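Local coordinates for tyrosine-protein kinase receptor torso (Bombyx mori, PDB 5AOQ), which is a receptor tyrosine kinase that binds prothoracicotropic hormone, switches on MAPK signalling and is involved in starting metamorphosis, at residues N39-S42 with L43-K47. Residues are numbered along the deposited sequence; the frame is centred on the assembly and turned at random.
Sequences NWTS and LADCK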
loop_
_atom_site.group_PDB
_atom_site.type_symbol
_atom_site.label_atom_id
_atom_site.label_comp_id
_atom_site.label_asym_id
_atom_site.label_seq_id
_atom_site.Cartn_x
_atom_site.Cartn_y
_atom_site.Cartn_z
ATOM N N ASN A 39 22.662 -8.094 -9.186
ATOM C CA ASN A 39 23.474 -6.937 -8.825
ATOM C C ASN A 39 24.414 -6.522 -9.957
ATOM O O ASN A 39 25.629 -6.708 -9.872
ATOM C CB ASN A 39 24.279 -7.233 -7.556
ATOM C CG ASN A 39 25.003 -6.011 -7.024
ATOM O OD1 ASN A 39 24.603 -4.876 -7.280
ATOM N ND2 ASN A 39 26.077 -6.240 -6.277
ATOM N N TRP A 40 23.841 -5.960 -11.014
ATOM C CA TRP A 40 24.625 -5.465 -12.137
ATOM C C TRP A 40 25.219 -4.103 -11.804
ATOM O O TRP A 40 24.797 -3.450 -10.850
ATOM C CB TRP A 40 23.762 -5.363 -13.397
ATOM C CG TRP A 40 23.293 -6.682 -13.933
ATOM C CD1 TRP A 40 23.939 -7.881 -13.848
ATOM C CD2 TRP A 40 22.070 -6.935 -14.636
ATOM N NE1 TRP A 40 23.197 -8.864 -14.458
ATOM C CE2 TRP A 40 22.044 -8.308 -14.948
ATOM C CE3 TRP A 40 20.995 -6.133 -15.030
ATOM C CZ2 TRP A 40 20.985 -8.896 -15.636
ATOM C CZ3 TRP A 40 19.947 -6.719 -15.713
ATOM C CH2 TRP A 40 19.949 -8.086 -16.009
ATOM N N THR A 41 26.204 -3.682 -12.592
ATOM C CA THR A 41 26.810 -2.369 -12.416
ATOM C C THR A 41 25.765 -1.295 -12.680
ATOM O O THR A 41 25.737 -0.259 -12.014
ATOM C CB THR A 41 28.009 -2.164 -13.357
ATOM O OG1 THR A 41 27.583 -2.301 -14.718
ATOM C CG2 THR A 41 29.098 -3.183 -13.063
ATOM N N SER A 42 24.905 -1.557 -13.660
ATOM C CA SER A 42 23.808 -0.658 -13.992
ATOM C C SER A 42 22.594 -1.464 -14.436
ATOM O O SER A 42 22.626 -2.692 -14.437
ATOM C CB SER A 42 24.226 0.322 -15.091
ATOM O OG SER A 42 25.354 1.082 -14.693
ATOM N N LEU A 43 21.530 -0.765 -14.812
ATOM C CA LEU A 43 20.315 -1.404 -15.303
ATOM C C LEU A 43 20.365 -1.499 -16.823
ATOM O O LEU A 43 19.759 -2.388 -17.422
ATOM C CB LEU A 43 19.076 -0.625 -14.853
ATOM C CG LEU A 43 17.721 -1.104 -15.382
ATOM C CD1 LEU A 43 17.339 -2.442 -14.765
ATOM C CD2 LEU A 43 16.652 -0.061 -15.111
ATOM N N ALA A 44 21.098 -0.573 -17.435
ATOM C CA ALA A 44 21.142 -0.444 -18.887
ATOM C C ALA A 44 21.665 -1.704 -19.566
ATOM O O ALA A 44 21.335 -1.973 -20.721
ATOM C CB ALA A 44 22.003 0.747 -19.278
ATOM N N ASP A 45 22.476 -2.479 -18.853
ATOM C CA ASP A 45 23.097 -3.656 -19.451
ATOM C C ASP A 45 22.129 -4.837 -19.539
ATOM O O ASP A 45 22.538 -5.968 -19.804
ATOM C CB ASP A 45 24.336 -4.060 -18.649
ATOM C CG ASP A 45 24.008 -4.465 -17.228
ATOM O OD1 ASP A 45 22.888 -4.161 -16.763
ATOM O OD2 ASP A 45 24.872 -5.083 -16.571
ATOM N N CYS A 46 20.847 -4.565 -19.315
ATOM C CA CYS A 46 19.803 -5.567 -19.475
ATOM C C CYS A 46 19.421 -5.639 -20.947
ATOM O O CYS A 46 18.830 -4.703 -21.485
ATOM C CB CYS A 46 18.589 -5.230 -18.614
ATOM S SG CYS A 46 17.293 -6.481 -18.603
ATOM N N LYS A 47 19.763 -6.747 -21.593
ATOM C CA LYS A 47 19.482 -6.937 -23.011
ATOM C C LYS A 47 18.271 -7.836 -23.234
ATOM O O LYS A 47 18.265 -8.680 -24.129
ATOM C CB LYS A 47 20.715 -7.493 -23.722
ATOM C CG LYS A 47 21.996 -6.726 -23.401
ATOM C CD LYS A 47 21.858 -5.244 -23.764
ATOM C CE LYS A 47 23.070 -4.433 -23.344
ATOM N NZ LYS A 47 22.925 -2.996 -23.713
#
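The backbone N of Cys46 donates to O of Leu43 over 3.1 Å, closing a type I beta turn that folds Asp45 and Cys46 back towards the indole of Trp40. With CG of Asp45 set between its own backbone N and carbonyl carbon (chi1 63°), the carboxylate is directed towards Trp40, and its two oxygens divide the contact: OD2 comes to 3.4 Å from CB of Trp40, beside CG. OD1 lies obliquely by CE3 of Trp40 at 3.2 Å, the carboxylate plane nearly perpendicular (87°) to the indole. Further out on the benzo ring, CB of Cys46 packs on CZ3 of Trp40 at 3.5 Å, and SG sits at the ring edge, 5.0 Å from the six-membered centroid. All this belongs to the first of the unusual FN3 domains in Torso's extracellular region, in the loop that leaves helix 27-38; the Cys31-Cys46 disulfide ties the loop back to that helix, where Trp40 rests on Leu34 and Tyr35. Replacing Trp40 by an alanine would probably open a gap between turn and helix and leave the Asp45 side chain freer to swing. The second subunit also packs here: its Tyr25 meets Leu43 and Cys46, and its Leu22 meets Ala44.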